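Local atomic coordinates of MW1564 protein (Staphylococcus aureus, PDB entry 3NTV), a protein that probably transfers a methyl group from S-adenosylmethionine to a hydroxyl of an acceptor such as caffeoyl-CoA. Residues 33-44 with 55-63; 82-91 with 114-124. One frame throughout, in Å; residues are numbered along the deposited sequence.

Overall arrangement
From the N terminus, the chain leaves helix 22-33, turns into helix 43-49 and returns through 55-63 to close the short loop of interaction 1 at the start of helix 57-70. Interaction 2 opens only afterwards: helix 84-90 meets the end of helix 105-117 and the start of strand 124-128, an outer strand of the sheet, with strand 97-102 inside the loop. The two are therefore in series, neither nested nor crossed, yet they illustrate how successive contacts can still touch. They meet through Y84, whose OH reaches E41 and R44, and through L43 against M87, and both bind the same sulfate.

Interaction 1: residues 33-44 with 55-63; sequences HQHQNSSIEVLR and VDRLTLDLI. With SO4 (sulfate ion), chain C.
A salt-bridge network of E41, R44, R57 and D61 ties the N-terminal region before the Rossmann sheet to the first turns of helix 57-70. H33 enters this network through its ND1, which donates to D61 OD2 over 2.6 Å. Ring and carboxylate are nearly coplanar, 27° apart, and the histidine takes the anti lone pair of OD2. D61 OD2 also accepts from R57 NE, 2.8 Å away, on the syn side but out of the carboxylate plane. L58 CD2 covers one face of the imidazole in a CH-pi contact, 3.9 Å from the H33 ring centroid, while H33 NE2 bonds to the backbone N of F218 of the second subunit. With CG anti to the backbone N (chi1 -177°) and a bend at chi2, R57 reaches forward one turn along its helix to D61, while its NH1 forms a longer salt bridge, 3.5 Å, to E41 OE2, bridged also by a water. E41 OE2 takes R44 NE at 2.8 Å. R44 NH2 donates to V55 O, 2.9 Å away in the carbonyl plane, and also bonds to Y84 OH, which joins it to E41 OE1; R57 CB lies over one face of the R44 guanidinium. E41 is thus shared by R44 and R57, and D61 by R57 and H33; with E41, R57 and D61 buried, this probably favours the ionised form of both acids and restricts guanidinium rotation.

Interaction 2: residues 82-91 with 114-124; sequences IGYSSMQFAS and NLATYHFENQV. With SO4 (sulfate ion), chain C.
The selenomethionine M87 has CG anti to its carbonyl carbon (chi1 -64°) and runs extended through chi2, which sends SE toward N114 and Y118, and a bend at chi3 (-66°) turns CE onto N114. M87 CG lies 3.6 Å from L115 CD2 and 3.7 Å from F120 CD2; M87 CE reaches N114 CB at 3.6 Å. The selenium approaches the Y118 and F120 rings obliquely, 5.1 and 5.0 Å from their centroids, in two Met-aromatic contacts. L115 and F120 are part of the Schellman motif that ends helix 105-117: H119, with positive phi, is its C-prime residue, and F120 N returns to L115 O. The turn leaves the F120 ring beside helix 84-90, M87 O over one face and A90 CB 3.8 Å from F120 CD1. Where the chain enters strand 124-128, V124 CG1 meets S86 CB at 3.8 Å. At the other end, N114 ND2 donates to I82 O over 2.8 Å, almost straight at 176° and within both the amide and carbonyl planes. At the glycine-containing turn before helix 84-90, usually the S-adenosylmethionine site in Rossmann-fold methyltransferases, I82, Y84 and S85 turn backbone N-H groups to the sulfate, which may occupy part of that region.

Interaction 1: residues 33-44 with 55-63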
loop_
_atom_site.group_PDB
_atom_site.type_symbol
_atom_site.label_atom_id
_atom_site.label_comp_id
_atom_site.label_asym_id
_atom_site.label_seq_id
_atom_site.Cartn_x
_atom_site.Cartn_y
_atom_site.Cartn_z
ATOM N N HIS A 33 -2.119 -3.950 -14.567
ATOM C CA HIS A 33 -0.984 -4.755 -14.109
ATOM C C HIS A 33 -0.585 -5.870 -15.082
ATOM O O HIS A 33 0.508 -6.423 -14.943
ATOM C CB HIS A 33 -1.261 -5.336 -12.712
ATOM C CG HIS A 33 -1.140 -4.345 -11.592
ATOM N ND1 HIS A 33 -0.738 -4.742 -10.329
ATOM C CD2 HIS A 33 -1.394 -3.011 -11.571
ATOM C CE1 HIS A 33 -0.757 -3.649 -9.581
ATOM N NE2 HIS A 33 -1.133 -2.581 -10.285
ATOM N N GLN A 34 -1.437 -6.187 -16.080
ATOM C CA GLN A 34 -1.133 -7.265 -17.040
ATOM C C GLN A 34 0.209 -7.135 -17.779
ATOM O O GLN A 34 0.809 -8.153 -18.129
ATOM C CB GLN A 34 -2.307 -7.549 -17.993
ATOM C CG GLN A 34 -3.581 -8.059 -17.317
ATOM C CD GLN A 34 -3.397 -9.318 -16.506
ATOM O OE1 GLN A 34 -3.180 -10.411 -17.032
ATOM N NE2 GLN A 34 -3.506 -9.190 -15.200
ATOM N N HIS A 35 0.712 -5.895 -17.939
ATOM C CA HIS A 35 2.002 -5.588 -18.566
ATOM C C HIS A 35 3.177 -6.171 -17.760
ATOM O O HIS A 35 4.184 -6.564 -18.352
ATOM C CB HIS A 35 2.180 -4.064 -18.718
ATOM C CG HIS A 35 1.083 -3.381 -19.483
ATOM N ND1 HIS A 35 -0.077 -2.945 -18.856
ATOM C CD2 HIS A 35 1.025 -3.042 -20.793
ATOM C CE1 HIS A 35 -0.804 -2.372 -19.803
ATOM N NE2 HIS A 35 -0.184 -2.409 -20.987
ATOM N N GLN A 36 3.044 -6.233 -16.416
ATOM C CA GLN A 36 4.076 -6.765 -15.513
ATOM C C GLN A 36 3.872 -8.242 -15.101
ATOM O O GLN A 36 4.393 -8.677 -14.067
ATOM C CB GLN A 36 4.352 -5.816 -14.317
ATOM C CG GLN A 36 3.183 -5.612 -13.342
ATOM C CD GLN A 36 3.292 -4.324 -12.563
ATOM O OE1 GLN A 36 3.342 -3.222 -13.127
ATOM N NE2 GLN A 36 3.289 -4.430 -11.241
ATOM N N ASN A 37 3.153 -9.018 -15.941
ATOM C CA ASN A 37 2.906 -10.446 -15.734
ATOM C C ASN A 37 4.204 -11.245 -15.819
ATOM O O ASN A 37 4.909 -11.172 -16.831
ATOM C CB ASN A 37 1.922 -10.996 -16.787
ATOM C CG ASN A 37 0.460 -10.952 -16.414
ATOM O OD1 ASN A 37 -0.383 -11.585 -17.046
ATOM N ND2 ASN A 37 0.113 -10.199 -15.399
ATOM N N SER A 38 4.514 -12.000 -14.752
ATOM C CA SER A 38 5.681 -12.881 -14.713
ATOM C C SER A 38 5.251 -14.256 -15.251
ATOM O O SER A 38 4.052 -14.489 -15.434
ATOM C CB SER A 38 6.230 -12.989 -13.289
ATOM O OG SER A 38 5.258 -13.450 -12.365
ATOM N N SER A 39 6.220 -15.151 -15.532
ATOM C CA SER A 39 5.958 -16.509 -16.038
ATOM C C SER A 39 5.081 -17.343 -15.083
ATOM O O SER A 39 4.284 -18.161 -15.545
ATOM C CB SER A 39 7.268 -17.245 -16.316
ATOM O OG SER A 39 8.183 -17.121 -15.238
ATOM N N ILE A 40 5.205 -17.101 -13.767
ATOM C CA ILE A 40 4.447 -17.815 -12.732
ATOM C C ILE A 40 2.958 -17.433 -12.608
ATOM O O ILE A 40 2.191 -18.174 -11.987
ATOM C CB ILE A 40 5.183 -17.936 -11.369
ATOM C CG1 ILE A 40 5.633 -16.564 -10.797
ATOM C CG2 ILE A 40 6.321 -18.981 -11.433
ATOM C CD1 ILE A 40 7.130 -16.139 -11.011
ATOM N N GLU A 41 2.543 -16.319 -13.234
ATOM C CA GLU A 41 1.143 -15.869 -13.216
ATOM C C GLU A 41 0.166 -16.928 -13.746
ATOM O O GLU A 41 -0.979 -16.986 -13.302
ATOM C CB GLU A 41 0.985 -14.516 -13.938
ATOM C CG GLU A 41 -0.272 -13.736 -13.559
ATOM C CD GLU A 41 -0.537 -13.497 -12.081
ATOM O OE1 GLU A 41 0.432 -13.398 -11.291
ATOM O OE2 GLU A 41 -1.727 -13.374 -11.718
ATOM N N VAL A 42 0.656 -17.825 -14.629
ATOM C CA VAL A 42 -0.100 -18.945 -15.197
ATOM C C VAL A 42 -0.686 -19.856 -14.089
ATOM O O VAL A 42 -1.739 -20.458 -14.299
ATOM C CB VAL A 42 0.770 -19.725 -16.227
ATOM C CG1 VAL A 42 -0.025 -20.834 -16.911
ATOM C CG2 VAL A 42 1.357 -18.778 -17.272
ATOM N N LEU A 43 -0.042 -19.907 -12.896
ATOM C CA LEU A 43 -0.516 -20.717 -11.766
ATOM C C LEU A 43 -1.799 -20.208 -11.094
ATOM O O LEU A 43 -2.444 -20.980 -10.384
ATOM C CB LEU A 43 0.584 -20.942 -10.725
ATOM C CG LEU A 43 1.760 -21.799 -11.185
ATOM C CD1 LEU A 43 2.957 -21.532 -10.340
ATOM C CD2 LEU A 43 1.411 -23.299 -11.164
ATOM N N ARG A 44 -2.165 -18.922 -11.307
ATOM C CA ARG A 44 -3.408 -18.340 -10.761
ATOM C C ARG A 44 -4.610 -19.159 -11.273
ATOM O O ARG A 44 -5.531 -19.460 -10.512
ATOM C CB ARG A 44 -3.538 -16.851 -11.164
ATOM C CG ARG A 44 -4.729 -16.148 -10.504
ATOM C CD ARG A 44 -4.624 -14.627 -10.533
ATOM N NE ARG A 44 -3.528 -14.118 -9.697
ATOM C CZ ARG A 44 -3.600 -13.926 -8.382
ATOM N NH1 ARG A 44 -4.714 -14.220 -7.721
ATOM N NH2 ARG A 44 -2.558 -13.449 -7.718
ATOM N N VAL A 55 -2.639 -15.734 -2.912
ATOM C CA VAL A 55 -2.624 -14.310 -2.565
ATOM C C VAL A 55 -3.273 -13.507 -3.716
ATOM O O VAL A 55 -3.024 -13.818 -4.883
ATOM C CB VAL A 55 -1.159 -13.857 -2.289
ATOM C CG1 VAL A 55 -1.076 -12.364 -1.970
ATOM C CG2 VAL A 55 -0.542 -14.684 -1.158
ATOM N N ASP A 56 -4.071 -12.476 -3.394
ATOM C CA ASP A 56 -4.687 -11.674 -4.443
ATOM C C ASP A 56 -3.668 -10.847 -5.213
ATOM O O ASP A 56 -2.636 -10.439 -4.668
ATOM C CB ASP A 56 -5.822 -10.822 -3.908
ATOM C CG ASP A 56 -7.006 -11.664 -3.473
ATOM O OD1 ASP A 56 -7.638 -12.294 -4.348
ATOM O OD2 ASP A 56 -7.244 -11.765 -2.261
ATOM N N ARG A 57 -3.939 -10.637 -6.503
ATOM C CA ARG A 57 -3.031 -9.927 -7.383
ATOM C C ARG A 57 -2.603 -8.533 -6.915
ATOM O O ARG A 57 -1.410 -8.233 -6.930
ATOM C CB ARG A 57 -3.589 -9.866 -8.815
ATOM C CG ARG A 57 -2.639 -9.179 -9.801
ATOM C CD ARG A 57 -1.349 -9.986 -10.017
ATOM N NE ARG A 57 -0.385 -9.261 -10.846
ATOM C CZ ARG A 57 -0.331 -9.322 -12.170
ATOM N NH1 ARG A 57 -1.196 -10.073 -12.843
ATOM N NH2 ARG A 57 0.568 -8.613 -12.834
ATOM N N LEU A 58 -3.563 -7.670 -6.551
ATOM C CA LEU A 58 -3.173 -6.309 -6.164
ATOM C C LEU A 58 -2.401 -6.302 -4.854
ATOM O O LEU A 58 -1.457 -5.527 -4.699
ATOM C CB LEU A 58 -4.387 -5.356 -6.132
ATOM C CG LEU A 58 -5.091 -5.180 -7.499
ATOM C CD1 LEU A 58 -6.273 -4.232 -7.378
ATOM C CD2 LEU A 58 -4.130 -4.666 -8.578
ATOM N N THR A 59 -2.767 -7.203 -3.939
ATOM C CA THR A 59 -2.036 -7.348 -2.653
ATOM C C THR A 59 -0.596 -7.797 -2.950
ATOM O O THR A 59 0.362 -7.234 -2.416
ATOM C CB THR A 59 -2.732 -8.427 -1.800
ATOM O OG1 THR A 59 -3.983 -7.870 -1.346
ATOM C CG2 THR A 59 -1.885 -8.856 -0.599
ATOM N N LEU A 60 -0.446 -8.818 -3.791
ATOM C CA LEU A 60 0.882 -9.312 -4.154
ATOM C C LEU A 60 1.712 -8.218 -4.785
ATOM O O LEU A 60 2.863 -8.049 -4.417
ATOM C CB LEU A 60 0.764 -10.501 -5.118
ATOM C CG LEU A 60 2.095 -10.981 -5.652
ATOM C CD1 LEU A 60 2.735 -11.968 -4.689
ATOM C CD2 LEU A 60 1.942 -11.499 -7.058
ATOM N N ASP A 61 1.138 -7.453 -5.727
ATOM C CA ASP A 61 1.918 -6.417 -6.392
ATOM C C ASP A 61 2.344 -5.262 -5.481
ATOM O O ASP A 61 3.436 -4.721 -5.644
ATOM C CB ASP A 61 1.242 -5.982 -7.685
ATOM C CG ASP A 61 1.315 -7.048 -8.776
ATOM O OD1 ASP A 61 2.129 -8.005 -8.638
ATOM O OD2 ASP A 61 0.603 -6.909 -9.777
ATOM N N LEU A 62 1.542 -4.978 -4.457
ATOM C CA LEU A 62 1.938 -4.015 -3.444
ATOM C C LEU A 62 3.125 -4.564 -2.633
ATOM O O LEU A 62 4.094 -3.832 -2.401
ATOM C CB LEU A 62 0.775 -3.687 -2.486
ATOM C CG LEU A 62 1.157 -2.839 -1.246
ATOM C CD1 LEU A 62 1.726 -1.452 -1.646
ATOM C CD2 LEU A 62 -0.083 -2.591 -0.389
ATOM N N ILE A 63 3.053 -5.840 -2.219
ATOM C CA ILE A 63 4.137 -6.449 -1.410
ATOM C C ILE A 63 5.443 -6.475 -2.214
ATOM O O ILE A 63 6.502 -6.172 -1.670
ATOM C CB ILE A 63 3.740 -7.851 -0.896
ATOM C CG1 ILE A 63 2.515 -7.768 0.069
ATOM C CG2 ILE A 63 4.933 -8.478 -0.152
ATOM C CD1 ILE A 63 1.860 -9.161 0.311
HETATM S S SO4 C . 0.501 -18.818 -2.288
HETATM O O1 SO4 C . 1.878 -18.371 -1.971
HETATM O O2 SO4 C . 0.603 -19.981 -3.157
HETATM O O3 SO4 C . -0.181 -19.194 -1.023
HETATM O O4 SO4 C . -0.222 -17.670 -2.866
HETATM O O HOH W 1 -3.876 -11.413 -12.076
HETATM O O HOH W 2 -6.280 -14.581 -5.345
#

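Interaction 2: residues 82-91 with 114-124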
loop_
_atom_site.group_PDB
_atom_site.type_symbol
_atom_site.label_atom_id
_atom_site.label_comp_id
_atom_site.label_asym_id
_atom_site.label_seq_id
_atom_site.Cartn_x
_atom_site.Cartn_y
_atom_site.Cartn_z
ATOM N N ILE A 82 0.462 -23.043 -3.058
ATOM C CA ILE A 82 1.218 -23.704 -4.126
ATOM C C ILE A 82 2.628 -23.115 -4.368
ATOM O O ILE A 82 3.229 -23.424 -5.395
ATOM C CB ILE A 82 0.385 -23.707 -5.449
ATOM C CG1 ILE A 82 0.122 -22.265 -5.984
ATOM C CG2 ILE A 82 -0.887 -24.550 -5.323
ATOM C CD1 ILE A 82 -0.601 -22.139 -7.375
ATOM N N GLY A 83 3.112 -22.263 -3.465
ATOM C CA GLY A 83 4.414 -21.607 -3.624
ATOM C C GLY A 83 4.346 -20.379 -4.518
ATOM O O GLY A 83 5.373 -19.821 -4.901
ATOM N N TYR A 84 3.124 -19.932 -4.851
ATOM C CA TYR A 84 2.938 -18.794 -5.745
ATOM C C TYR A 84 3.569 -17.510 -5.198
ATOM O O TYR A 84 4.368 -16.875 -5.894
ATOM C CB TYR A 84 1.441 -18.639 -6.064
ATOM C CG TYR A 84 1.083 -17.362 -6.779
ATOM C CD1 TYR A 84 1.156 -17.271 -8.164
ATOM C CD2 TYR A 84 0.614 -16.257 -6.073
ATOM C CE1 TYR A 84 0.801 -16.095 -8.828
ATOM C CE2 TYR A 84 0.260 -15.081 -6.722
ATOM C CZ TYR A 84 0.355 -15.003 -8.102
ATOM O OH TYR A 84 -0.031 -13.845 -8.731
ATOM N N SER A 85 3.259 -17.132 -3.944
ATOM C CA SER A 85 3.855 -15.895 -3.442
ATOM C C SER A 85 5.361 -16.002 -3.297
ATOM O O SER A 85 6.050 -15.029 -3.618
ATOM C CB SER A 85 3.214 -15.442 -2.132
ATOM O OG SER A 85 3.420 -16.446 -1.157
ATOM N N SER A 86 5.860 -17.181 -2.848
ATOM C CA SER A 86 7.298 -17.439 -2.670
ATOM C C SER A 86 8.050 -17.188 -3.971
ATOM O O SER A 86 9.033 -16.468 -3.990
ATOM C CB SER A 86 7.537 -18.885 -2.246
ATOM O OG SER A 86 6.737 -19.245 -1.138
HETATM N N MSE A 87 7.551 -17.766 -5.070
HETATM C CA MSE A 87 8.201 -17.605 -6.374
HETATM C C MSE A 87 8.061 -16.190 -6.912
HETATM O O MSE A 87 9.015 -15.657 -7.464
HETATM C CB MSE A 87 7.675 -18.621 -7.373
HETATM C CG MSE A 87 8.014 -20.045 -6.963
HETATM SE SE MSE A 87 7.423 -21.346 -8.286
HETATM C CE MSE A 87 5.567 -21.093 -8.098
ATOM N N GLN A 88 6.901 -15.536 -6.672
ATOM C CA GLN A 88 6.722 -14.154 -7.105
ATOM C C GLN A 88 7.738 -13.244 -6.411
ATOM O O GLN A 88 8.348 -12.406 -7.058
ATOM C CB GLN A 88 5.273 -13.687 -6.861
ATOM C CG GLN A 88 4.279 -14.287 -7.859
ATOM C CD GLN A 88 4.271 -13.586 -9.203
ATOM O OE1 GLN A 88 5.162 -12.822 -9.533
ATOM N NE2 GLN A 88 3.239 -13.814 -10.006
ATOM N N PHE A 89 7.978 -13.461 -5.111
ATOM C CA PHE A 89 8.965 -12.644 -4.391
ATOM C C PHE A 89 10.385 -12.958 -4.878
ATOM O O PHE A 89 11.168 -12.034 -5.096
ATOM C CB PHE A 89 8.878 -12.875 -2.872
ATOM C CG PHE A 89 7.531 -12.595 -2.227
ATOM C CD1 PHE A 89 6.667 -11.648 -2.761
ATOM C CD2 PHE A 89 7.156 -13.244 -1.057
ATOM C CE1 PHE A 89 5.442 -11.360 -2.139
ATOM C CE2 PHE A 89 5.927 -12.967 -0.451
ATOM C CZ PHE A 89 5.083 -12.031 -1.003
ATOM N N ALA A 90 10.718 -14.255 -5.031
ATOM C CA ALA A 90 12.053 -14.656 -5.485
ATOM C C ALA A 90 12.336 -14.156 -6.906
ATOM O O ALA A 90 13.492 -13.875 -7.231
ATOM C CB ALA A 90 12.189 -16.169 -5.434
ATOM N N SER A 91 11.268 -13.984 -7.731
ATOM C CA SER A 91 11.427 -13.512 -9.111
ATOM C C SER A 91 11.930 -12.087 -9.222
ATOM O O SER A 91 12.395 -11.679 -10.296
ATOM C CB SER A 91 10.142 -13.711 -9.915
ATOM O OG SER A 91 9.193 -12.705 -9.586
ATOM N N ASN A 114 6.258 -26.999 -8.083
ATOM C CA ASN A 114 6.374 -25.675 -8.705
ATOM C C ASN A 114 7.794 -25.102 -8.636
ATOM O O ASN A 114 8.290 -24.581 -9.638
ATOM C CB ASN A 114 5.333 -24.725 -8.125
ATOM C CG ASN A 114 3.955 -24.979 -8.692
ATOM O OD1 ASN A 114 3.799 -25.493 -9.813
ATOM N ND2 ASN A 114 2.920 -24.601 -7.941
ATOM N N LEU A 115 8.470 -25.235 -7.467
ATOM C CA LEU A 115 9.839 -24.738 -7.325
ATOM C C LEU A 115 10.773 -25.444 -8.313
ATOM O O LEU A 115 11.643 -24.798 -8.894
ATOM C CB LEU A 115 10.356 -24.912 -5.892
ATOM C CG LEU A 115 9.664 -24.109 -4.776
ATOM C CD1 LEU A 115 10.367 -24.375 -3.462
ATOM C CD2 LEU A 115 9.681 -22.625 -5.059
ATOM N N ALA A 116 10.560 -26.769 -8.525
ATOM C CA ALA A 116 11.366 -27.549 -9.471
ATOM C C ALA A 116 11.072 -27.094 -10.902
ATOM O O ALA A 116 12.013 -26.778 -11.634
ATOM C CB ALA A 116 11.069 -29.042 -9.322
ATOM N N THR A 117 9.776 -27.019 -11.277
ATOM C CA THR A 117 9.312 -26.636 -12.621
ATOM C C THR A 117 9.821 -25.261 -13.044
ATOM O O THR A 117 10.327 -25.104 -14.162
ATOM C CB THR A 117 7.779 -26.749 -12.697
ATOM O OG1 THR A 117 7.389 -28.086 -12.408
ATOM C CG2 THR A 117 7.207 -26.307 -14.041
ATOM N N TYR A 118 9.724 -24.281 -12.129
ATOM C CA TYR A 118 10.108 -22.896 -12.395
ATOM C C TYR A 118 11.525 -22.513 -11.974
ATOM O O TYR A 118 11.926 -21.352 -12.119
ATOM C CB TYR A 118 9.021 -21.929 -11.878
ATOM C CG TYR A 118 7.680 -22.155 -12.552
ATOM C CD1 TYR A 118 7.386 -21.566 -13.778
ATOM C CD2 TYR A 118 6.746 -23.029 -12.013
ATOM C CE1 TYR A 118 6.167 -21.792 -14.418
ATOM C CE2 TYR A 118 5.526 -23.274 -12.647
ATOM C CZ TYR A 118 5.249 -22.666 -13.858
ATOM O OH TYR A 118 4.047 -22.905 -14.483
ATOM N N HIS A 119 12.323 -23.504 -11.524
ATOM C CA HIS A 119 13.750 -23.321 -11.212
ATOM C C HIS A 119 14.015 -22.344 -10.060
ATOM O O HIS A 119 14.918 -21.528 -10.152
ATOM C CB HIS A 119 14.544 -22.922 -12.497
ATOM C CG HIS A 119 14.194 -23.784 -13.679
ATOM N ND1 HIS A 119 14.512 -25.127 -13.706
ATOM C CD2 HIS A 119 13.520 -23.471 -14.813
ATOM C CE1 HIS A 119 14.043 -25.590 -14.859
ATOM N NE2 HIS A 119 13.438 -24.631 -15.562
ATOM N N PHE A 120 13.227 -22.446 -8.974
ATOM C CA PHE A 120 13.409 -21.574 -7.815
ATOM C C PHE A 120 13.908 -22.307 -6.575
ATOM O O PHE A 120 13.924 -21.689 -5.522
ATOM C CB PHE A 120 12.108 -20.827 -7.484
ATOM C CG PHE A 120 11.824 -19.678 -8.416
ATOM C CD1 PHE A 120 12.584 -18.513 -8.359
ATOM C CD2 PHE A 120 10.784 -19.752 -9.336
ATOM C CE1 PHE A 120 12.294 -17.431 -9.201
ATOM C CE2 PHE A 120 10.485 -18.667 -10.163
ATOM C CZ PHE A 120 11.250 -17.526 -10.099
ATOM N N GLU A 121 14.359 -23.588 -6.692
ATOM C CA GLU A 121 14.777 -24.371 -5.519
ATOM C C GLU A 121 15.995 -23.838 -4.765
ATOM O O GLU A 121 16.156 -24.171 -3.585
ATOM C CB GLU A 121 14.965 -25.862 -5.840
ATOM C CG GLU A 121 13.708 -26.584 -6.296
ATOM C CD GLU A 121 14.029 -27.886 -7.016
ATOM O OE1 GLU A 121 14.866 -27.859 -7.944
ATOM O OE2 GLU A 121 13.467 -28.937 -6.635
ATOM N N ASN A 122 16.824 -22.992 -5.408
ATOM C CA ASN A 122 17.964 -22.380 -4.739
ATOM C C ASN A 122 17.545 -21.135 -3.945
ATOM O O ASN A 122 18.245 -20.749 -3.015
ATOM C CB ASN A 122 19.056 -22.002 -5.766
ATOM C CG ASN A 122 18.607 -21.050 -6.840
ATOM O OD1 ASN A 122 17.517 -21.186 -7.415
ATOM N ND2 ASN A 122 19.506 -20.143 -7.228
ATOM N N GLN A 123 16.438 -20.473 -4.336
ATOM C CA GLN A 123 16.019 -19.263 -3.641
ATOM C C GLN A 123 14.951 -19.510 -2.585
ATOM O O GLN A 123 14.812 -18.685 -1.671
ATOM C CB GLN A 123 15.455 -18.239 -4.638
ATOM C CG GLN A 123 16.538 -17.634 -5.527
ATOM C CD GLN A 123 15.982 -16.493 -6.325
ATOM O OE1 GLN A 123 15.738 -15.380 -5.811
ATOM N NE2 GLN A 123 15.747 -16.744 -7.586
ATOM N N VAL A 124 14.158 -20.587 -2.735
ATOM C CA VAL A 124 13.050 -20.866 -1.817
ATOM C C VAL A 124 13.270 -22.164 -1.048
ATOM O O VAL A 124 13.526 -23.205 -1.652
ATOM C CB VAL A 124 11.679 -20.891 -2.558
ATOM C CG1 VAL A 124 10.500 -21.138 -1.596
ATOM C CG2 VAL A 124 11.470 -19.621 -3.384
HETATM S S SO4 C . 0.501 -18.818 -2.288
HETATM O O1 SO4 C . 1.878 -18.371 -1.971
HETATM O O2 SO4 C . 0.603 -19.981 -3.157
HETATM O O3 SO4 C . -0.181 -19.194 -1.023
HETATM O O4 SO4 C . -0.222 -17.670 -2.866
#